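Side-chain contacts in phosphodiesterase (Salpingoeca rosetta, PDB 7D7P), which belongs to the cyclic nucleotide phosphodiesterase family of the HD superfamily, an all-helical protein that holds zinc and magnesium ions in its core: residues K45-S49 and S50-W54; N84-E87 and K88-R91; D201-K204 and R205-A208; F318-K321 and P322-Q326. One frame throughout, in Å; residues are numbered along the deposited sequence.

Contact 1 (K45-S49 and S50-W54)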
# COMPACT_ATOMS: atom_id res chain seq x y z
N LYS A 45 -3.59 29.86 -21.84
CA LYS A 45 -2.47 30.65 -22.34
C LYS A 45 -1.19 30.32 -21.58
O LYS A 45 -0.12 30.17 -22.18
CB LYS A 45 -2.79 32.14 -22.24
N LEU A 46 -1.29 30.19 -20.25
CA LEU A 46 -0.12 29.86 -19.44
C LEU A 46 0.40 28.46 -19.77
O LEU A 46 1.62 28.26 -19.86
CB LEU A 46 -0.47 29.96 -17.96
CG LEU A 46 -0.79 31.37 -17.43
CD1 LEU A 46 -1.50 31.30 -16.09
CD2 LEU A 46 0.48 32.19 -17.34
N ALA A 47 -0.50 27.50 -19.95
CA ALA A 47 -0.09 26.12 -20.20
C ALA A 47 0.55 25.94 -21.57
O ALA A 47 1.20 24.91 -21.81
CB ALA A 47 -1.28 25.18 -20.06
N ALA A 48 0.39 26.90 -22.48
CA ALA A 48 0.99 26.81 -23.80
C ALA A 48 2.44 27.26 -23.83
O ALA A 48 3.12 27.05 -24.84
CB ALA A 48 0.17 27.63 -24.81
N SER A 49 2.93 27.87 -22.76
CA SER A 49 4.30 28.36 -22.71
C SER A 49 5.28 27.20 -22.53
O SER A 49 4.97 26.18 -21.91
CB SER A 49 4.47 29.37 -21.58
OG SER A 49 5.83 29.47 -21.18
N SER A 50 6.49 27.38 -23.07
CA SER A 50 7.55 26.39 -22.88
C SER A 50 7.94 26.24 -21.42
O SER A 50 8.59 25.25 -21.06
CB SER A 50 8.77 26.76 -23.72
OG SER A 50 9.30 28.02 -23.32
N LEU A 51 7.57 27.20 -20.57
CA LEU A 51 7.80 27.09 -19.14
C LEU A 51 6.91 26.03 -18.50
O LEU A 51 7.27 25.49 -17.45
CB LEU A 51 7.55 28.44 -18.47
CG LEU A 51 7.85 28.59 -16.98
CD1 LEU A 51 9.35 28.53 -16.72
CD2 LEU A 51 7.26 29.89 -16.44
N PHE A 52 5.77 25.71 -19.11
CA PHE A 52 4.81 24.77 -18.52
C PHE A 52 5.20 23.35 -18.90
O PHE A 52 4.85 22.84 -19.96
CB PHE A 52 3.39 25.10 -18.98
CG PHE A 52 2.32 24.58 -18.07
CD1 PHE A 52 1.79 23.31 -18.25
CD2 PHE A 52 1.86 25.35 -17.02
CE1 PHE A 52 0.81 22.83 -17.41
CE2 PHE A 52 0.87 24.87 -16.17
CZ PHE A 52 0.35 23.61 -16.36
N THR A 53 5.95 22.69 -18.01
CA THR A 53 6.35 21.30 -18.23
C THR A 53 6.52 20.63 -16.88
O THR A 53 7.28 21.10 -16.03
CB THR A 53 7.63 21.20 -19.06
OG1 THR A 53 8.17 19.88 -18.96
CG2 THR A 53 8.68 22.21 -18.58
N TRP A 54 5.79 19.53 -16.67
CA TRP A 54 5.88 18.78 -15.43
C TRP A 54 7.17 17.98 -15.30
O TRP A 54 7.46 17.46 -14.22
CB TRP A 54 4.68 17.84 -15.30
CG TRP A 54 3.37 18.55 -15.10
CD1 TRP A 54 2.54 19.03 -16.07
CD2 TRP A 54 2.76 18.88 -13.85
NE1 TRP A 54 1.44 19.63 -15.50
CE2 TRP A 54 1.56 19.56 -14.14
CE3 TRP A 54 3.12 18.68 -12.51
CZ2 TRP A 54 0.70 20.02 -13.14
CZ3 TRP A 54 2.27 19.14 -11.52
CH2 TRP A 54 1.08 19.80 -11.84

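Contact 2 (N84-E87 and K88-R91)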
# COMPACT_ATOMS: atom_id res chain seq x y z
N ASN A 84 3.58 46.44 -10.10
CA ASN A 84 4.60 47.42 -10.50
C ASN A 84 5.95 47.08 -9.86
O ASN A 84 6.61 47.93 -9.26
CB ASN A 84 4.16 48.84 -10.15
CG ASN A 84 2.86 49.24 -10.83
OD1 ASN A 84 2.56 48.80 -11.94
ND2 ASN A 84 2.07 50.07 -10.15
N ILE A 85 6.35 45.82 -10.00
CA ILE A 85 7.54 45.32 -9.34
C ILE A 85 8.78 45.86 -10.05
O ILE A 85 8.91 45.74 -11.27
CB ILE A 85 7.54 43.78 -9.33
CG1 ILE A 85 6.56 43.26 -8.27
CG2 ILE A 85 8.95 43.25 -9.08
CD1 ILE A 85 6.40 41.75 -8.27
N ASP A 86 9.69 46.44 -9.28
CA ASP A 86 11.00 46.85 -9.79
C ASP A 86 11.82 45.60 -10.09
O ASP A 86 12.21 44.87 -9.17
CB ASP A 86 11.70 47.75 -8.78
CG ASP A 86 12.99 48.36 -9.32
OD1 ASP A 86 13.43 47.98 -10.42
OD2 ASP A 86 13.56 49.22 -8.62
N GLU A 87 12.08 45.35 -11.37
CA GLU A 87 12.78 44.13 -11.76
C GLU A 87 14.22 44.10 -11.27
O GLU A 87 14.80 43.01 -11.17
CB GLU A 87 12.74 43.97 -13.28
CG GLU A 87 11.42 43.42 -13.78
CD GLU A 87 11.27 43.51 -15.29
OE1 GLU A 87 11.90 42.70 -15.99
OE2 GLU A 87 10.53 44.40 -15.76
N LYS A 88 14.81 45.25 -10.95
CA LYS A 88 16.12 45.25 -10.31
C LYS A 88 16.03 44.78 -8.86
O LYS A 88 16.95 44.13 -8.36
CB LYS A 88 16.75 46.65 -10.38
CG LYS A 88 16.93 47.16 -11.80
CD LYS A 88 17.84 48.38 -11.84
CE LYS A 88 17.33 49.48 -10.94
NZ LYS A 88 15.96 49.93 -11.32
N LYS A 89 14.93 45.10 -8.18
CA LYS A 89 14.74 44.59 -6.82
C LYS A 89 14.37 43.11 -6.84
O LYS A 89 14.79 42.35 -5.96
CB LYS A 89 13.67 45.40 -6.09
CG LYS A 89 14.04 46.86 -5.93
CD LYS A 89 13.10 47.57 -4.97
CE LYS A 89 13.50 49.02 -4.78
NZ LYS A 89 12.75 49.67 -3.68
N LEU A 90 13.58 42.68 -7.83
CA LEU A 90 13.26 41.26 -7.96
C LEU A 90 14.52 40.43 -8.15
O LEU A 90 14.70 39.39 -7.51
CB LEU A 90 12.29 41.05 -9.12
CG LEU A 90 11.95 39.59 -9.43
CD1 LEU A 90 11.12 38.97 -8.32
CD2 LEU A 90 11.23 39.47 -10.77
N ARG A 91 15.43 40.89 -9.02
CA ARG A 91 16.67 40.14 -9.25
C ARG A 91 17.60 40.21 -8.05
O ARG A 91 18.29 39.24 -7.74
CB ARG A 91 17.36 40.67 -10.51
CG ARG A 91 16.57 40.41 -11.78
CD ARG A 91 17.28 40.97 -13.01
NE ARG A 91 16.54 40.66 -14.23
CZ ARG A 91 16.63 39.51 -14.89
NH1 ARG A 91 17.43 38.55 -14.44
NH2 ARG A 91 15.92 39.32 -15.99
O HOH W 1 15.83 50.66 -8.12
O HOH W 2 14.72 42.11 -15.91

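Contact 3 (D201-K204 and R205-A208)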
# COMPACT_ATOMS: atom_id res chain seq x y z
N ASP A 201 -3.60 46.49 3.80
CA ASP A 201 -4.46 45.31 3.80
C ASP A 201 -3.89 44.20 2.92
O ASP A 201 -4.01 43.02 3.25
CB ASP A 201 -5.86 45.69 3.31
CG ASP A 201 -6.72 46.26 4.43
OD1 ASP A 201 -6.26 47.18 5.13
OD2 ASP A 201 -7.86 45.77 4.60
N GLU A 202 -3.27 44.57 1.80
CA GLU A 202 -2.72 43.56 0.90
C GLU A 202 -1.50 42.88 1.50
O GLU A 202 -1.35 41.65 1.38
CB GLU A 202 -2.36 44.20 -0.45
CG GLU A 202 -3.57 44.67 -1.24
CD GLU A 202 -3.18 45.43 -2.49
OE1 GLU A 202 -2.18 46.17 -2.45
OE2 GLU A 202 -3.88 45.27 -3.51
N PHE A 203 -0.62 43.64 2.15
CA PHE A 203 0.55 43.04 2.78
C PHE A 203 0.15 42.16 3.96
O PHE A 203 0.77 41.11 4.19
CB PHE A 203 1.53 44.12 3.23
CG PHE A 203 2.73 43.58 3.96
CD1 PHE A 203 3.78 43.00 3.27
CD2 PHE A 203 2.80 43.65 5.35
CE1 PHE A 203 4.88 42.49 3.94
CE2 PHE A 203 3.90 43.14 6.02
CZ PHE A 203 4.94 42.57 5.32
N LYS A 204 -0.87 42.57 4.71
CA LYS A 204 -1.34 41.75 5.83
C LYS A 204 -1.82 40.38 5.35
O LYS A 204 -1.56 39.36 5.99
CB LYS A 204 -2.46 42.47 6.58
CG LYS A 204 -1.97 43.63 7.45
CD LYS A 204 -3.11 44.26 8.23
CE LYS A 204 -3.57 43.35 9.37
NZ LYS A 204 -2.53 43.23 10.43
N ARG A 205 -2.53 40.35 4.21
CA ARG A 205 -2.96 39.06 3.67
C ARG A 205 -1.78 38.28 3.10
O ARG A 205 -1.67 37.07 3.31
CB ARG A 205 -4.04 39.29 2.60
CG ARG A 205 -4.53 38.02 1.92
CD ARG A 205 -5.18 37.06 2.91
NE ARG A 205 -5.76 35.90 2.23
CZ ARG A 205 -6.34 34.88 2.85
NH1 ARG A 205 -6.43 34.87 4.17
NH2 ARG A 205 -6.84 33.88 2.14
N LEU A 206 -0.88 38.97 2.40
CA LEU A 206 0.32 38.32 1.87
C LEU A 206 1.16 37.72 2.99
O LEU A 206 1.66 36.59 2.88
CB LEU A 206 1.15 39.31 1.06
CG LEU A 206 2.50 38.80 0.57
CD1 LEU A 206 2.62 38.97 -0.94
CD2 LEU A 206 3.65 39.51 1.28
N ARG A 207 1.34 38.46 4.09
CA ARG A 207 2.11 37.95 5.22
C ARG A 207 1.43 36.74 5.85
O ARG A 207 2.09 35.75 6.18
CB ARG A 207 2.32 39.06 6.25
CG ARG A 207 3.02 38.62 7.53
CD ARG A 207 3.66 39.81 8.23
NE ARG A 207 4.13 39.49 9.58
CZ ARG A 207 5.29 38.88 9.85
NH1 ARG A 207 6.09 38.52 8.86
NH2 ARG A 207 5.63 38.63 11.10
N ALA A 208 0.10 36.80 6.01
CA ALA A 208 -0.63 35.68 6.58
C ALA A 208 -0.53 34.44 5.70
O ALA A 208 -0.41 33.32 6.21
CB ALA A 208 -2.09 36.06 6.81

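Contact 4 (F318-K321 and P322-Q326)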
# COMPACT_ATOMS: atom_id res chain seq x y z
N PHE A 318 2.36 5.08 1.97
CA PHE A 318 1.67 5.54 3.17
C PHE A 318 1.57 7.05 3.30
O PHE A 318 0.80 7.52 4.15
CB PHE A 318 2.36 4.97 4.42
CG PHE A 318 2.12 3.50 4.63
CD1 PHE A 318 0.85 3.03 4.94
CD2 PHE A 318 3.15 2.59 4.50
CE1 PHE A 318 0.62 1.69 5.12
CE2 PHE A 318 2.93 1.24 4.68
CZ PHE A 318 1.66 0.78 5.00
N VAL A 319 2.31 7.82 2.51
CA VAL A 319 2.29 9.27 2.65
C VAL A 319 1.86 9.95 1.35
O VAL A 319 0.89 10.72 1.33
CB VAL A 319 3.65 9.81 3.12
CG1 VAL A 319 3.61 11.33 3.22
CG2 VAL A 319 4.05 9.19 4.44
N VAL A 320 2.57 9.68 0.26
CA VAL A 320 2.34 10.42 -0.98
C VAL A 320 1.07 9.94 -1.67
O VAL A 320 0.22 10.76 -2.05
CB VAL A 320 3.56 10.30 -1.91
CG1 VAL A 320 3.34 11.12 -3.18
CG2 VAL A 320 4.82 10.75 -1.19
N LYS A 321 0.92 8.63 -1.84
CA LYS A 321 -0.26 8.12 -2.54
C LYS A 321 -1.56 8.44 -1.83
O LYS A 321 -2.50 8.92 -2.50
CB LYS A 321 -0.11 6.61 -2.78
CG LYS A 321 -1.10 6.02 -3.76
CD LYS A 321 -0.63 4.64 -4.23
CE LYS A 321 -1.54 4.07 -5.30
NZ LYS A 321 -0.94 2.87 -5.94
N PRO A 322 -1.72 8.22 -0.52
CA PRO A 322 -2.98 8.63 0.13
C PRO A 322 -3.21 10.12 0.07
O PRO A 322 -4.37 10.56 0.03
CB PRO A 322 -2.81 8.14 1.58
CG PRO A 322 -1.78 7.07 1.50
CD PRO A 322 -0.84 7.51 0.42
N TRP A 323 -2.15 10.93 0.06
CA TRP A 323 -2.31 12.37 -0.06
C TRP A 323 -2.90 12.75 -1.41
O TRP A 323 -3.90 13.48 -1.48
CB TRP A 323 -0.96 13.07 0.15
CG TRP A 323 -1.00 14.56 -0.03
CD1 TRP A 323 -0.69 15.26 -1.17
CD2 TRP A 323 -1.38 15.54 0.95
NE1 TRP A 323 -0.85 16.61 -0.95
CE2 TRP A 323 -1.27 16.80 0.34
CE3 TRP A 323 -1.79 15.47 2.28
CZ2 TRP A 323 -1.56 17.99 1.01
CZ3 TRP A 323 -2.08 16.64 2.95
CH2 TRP A 323 -1.96 17.89 2.31
N HIS A 324 -2.32 12.24 -2.49
CA HIS A 324 -2.77 12.60 -3.83
C HIS A 324 -4.10 11.95 -4.19
O HIS A 324 -4.80 12.46 -5.08
CB HIS A 324 -1.70 12.23 -4.86
CG HIS A 324 -0.61 13.24 -4.98
ND1 HIS A 324 -0.59 14.20 -5.97
CD2 HIS A 324 0.50 13.46 -4.23
CE1 HIS A 324 0.49 14.96 -5.83
NE2 HIS A 324 1.16 14.53 -4.78
N GLN A 325 -4.46 10.84 -3.55
CA GLN A 325 -5.79 10.29 -3.74
C GLN A 325 -6.86 11.24 -3.22
O GLN A 325 -7.92 11.40 -3.84
CB GLN A 325 -5.90 8.92 -3.06
CG GLN A 325 -5.24 7.79 -3.84
CD GLN A 325 -5.26 6.48 -3.10
OE1 GLN A 325 -5.13 6.44 -1.87
NE2 GLN A 325 -5.41 5.38 -3.83
N GLN A 326 -6.61 11.88 -2.07
CA GLN A 326 -7.53 12.89 -1.58
C GLN A 326 -7.45 14.16 -2.41
O GLN A 326 -8.47 14.82 -2.66
CB GLN A 326 -7.26 13.18 -0.11
CG GLN A 326 -7.60 12.03 0.81
CD GLN A 326 -9.04 11.58 0.67
OE1 GLN A 326 -9.96 12.39 0.71
NE2 GLN A 326 -9.24 10.28 0.48

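Contact 1 (K45-S49 and S50-W54)
The phenyl ring of F52 folds back against the backbone of A47, five residues earlier. F52 CB lies 3.5 Å from S49 O and 3.6 Å from A47 O, with L46 O just beyond. Having CG anti to the backbone N (chi1 -158°) carries the ring from there against the main chain at A47. F52 CG comes within 3.6 Å of A47 CA, which sits over one ring face, offset toward the rim, as a CH-pi contact; F52 CD2 is 3.8 Å from the same A47 CA. Further out, CD1 and CE1 pass the methyl of A47, with F52 CD1 4.0 Å from A47 CB; a small residue lets the flat ring come this close to the main chain. The reversal is a type I beta turn from S49 to F52, closed by F52 N donating to S49 O at 2.9 Å. S49 suits the first position because S49 OG accepts from L51 N at 2.9 Å, an ST turn with a fairly straight N-H (160°), and is also bonded to E76 of helix 63-76. L51 sends its branched end away from the turn onto that helix and onto Y120, while the F52 side chain also touches L121 and T124 of helix 109-126.

Contact 2 (N84-E87 and K88-R91)
D86 is the N-cap of helix 87-99, and its carboxylate takes up a backbone N-H that the first turn cannot satisfy by itself. D86 OD1 accepts from K88 N at 3.1 Å, the donor standing 52° out of the carboxylate plane. Having CG anti to the backbone N (chi1 -173°) turns the acid over the start of the helix. K88 NZ, its chain bent back at chi3 and chi4, makes a salt bridge to D86 OD1 (3.3 Å), weak as a hydrogen bond. Water 1 joins the two groups again, donating to D86 OD2 at 2.7 Å and weakly accepting from K88 NZ. Aspartate fits because it is short enough to cap and still has a second oxygen for solvent. D86 O takes L90 N at 2.9 Å, in the carbonyl plane, and more weakly K89 N. The aliphatic part of K89 lies across the acid, K89 CG 3.6 Å from D86 OD2, while its NZ goes to a salt bridge with E196. I85 CG2 meets L90 CB at 4.0 Å, both residues also packing on I80 and V194. R91 N donates to E87 O at 3.1 Å, from above the carbonyl plane. Water 2 bridges the same residues, donating to E87 OE1 at 2.9 Å and accepting from R91 NE in the guanidinium plane.

Contact 3 (D201-K204 and R205-A208)
F203 O accepts from R207 N at 2.7 Å, the shortest of four i to i+4 bonds that run through this part of helix 200-215. It is nearly straight, at 162° about the hydrogen. D201, E202 and K204 give their carbonyls in the same way to R205, L206 and A208, so this is regular alpha helix, and the side chains one turn apart are brought together on its surface. F203 has CG anti to the backbone N (chi1 176°), which lays its ring along the helix toward the following turn. There two different neighbours come to the same face of the ring. L206 approaches obliquely with a single methyl, L206 CD2, 4.0 Å from F203 CD1. R207 covers another part of the rim, where R207 CD lies 4.0 Å from F203 CE2, with R207 CB above the same face. R207 is extended from CG to NE, and its guanidinium is turned almost parallel to the phenyl plane, 7° apart, but the contact with F203 is made by the methylene chain. The charged end instead forms a cation-pi interaction with F184. A phenylalanine suits this half-covered place, because its flat ring packs on leucine and on the aliphatic part of arginine alike, and it reaches L188 as well. The branched apolar end of L206 suits the buried face against V134, L137 and A138 of helix 133-145. R205 takes another direction, bending at chi2 so that its NH2 forms a salt bridge with E135. L206 CB lies 3.4 Å from E202 O.

Contact 4 (F318-K321 and P322-Q326)
Helix 305-330 is kinked at P322, just after a wider pi-type turn at 318-320, and this contact spans the bend. Proline has no N-H to give to the preceding turn, and its ring takes the place of that bond: P322 CG lies 3.7 Å from F318 O, in a hole formed by F318, V319, V320 and K321. P322 CD is pressed to 3.4 Å from K321 CB, tighter than usual carbon contact. Regular bonding resumes beyond the kink. W323 N reaches V319 O at 3.3 Å from above the carbonyl plane, whereas H324 N gives to V320 O at 3.0 Å and Q325 N to K321 O at 2.9 Å, both nearly along the C=O axis. V320 and H324 run alongside each other, V320 CG1 3.8 Å from H324 CD2, and both pack on I341 of helix 336-359. The imidazole also presents its edge to V320 O, with H324 CD2 3.5 Å away. The indole of W323 swings clear of the contact; its NE1 bonds T258 OG1 and its ring meets H257 edge-to-face. K321 extends to a salt bridge with D342. The absent N-H and the ring pressed against the preceding turn are consistent with the kink, while W323, H324 and Q325 still bond one turn back.

The four contacts follow one another along the chain and none touches another. Contacts 1 and 2 both pack on helix 63-76, L51 on V73 and L90 on F74, with nearest atoms about 12 Å apart. Contact 3 approaches contact 2 to about 9 Å between nearest atoms. Contact 4 lies on the opposite side of the chain's centre from contact 2, their centres 38 Å apart, yet comes within about 7 Å of contact 1 at the nearest atoms. Its V320 side chain stays about 13 Å from the zinc ion, which H111, H146, D147 and D260 hold, and its V319 side chain about 14 Å from the magnesium ion, well short of contact.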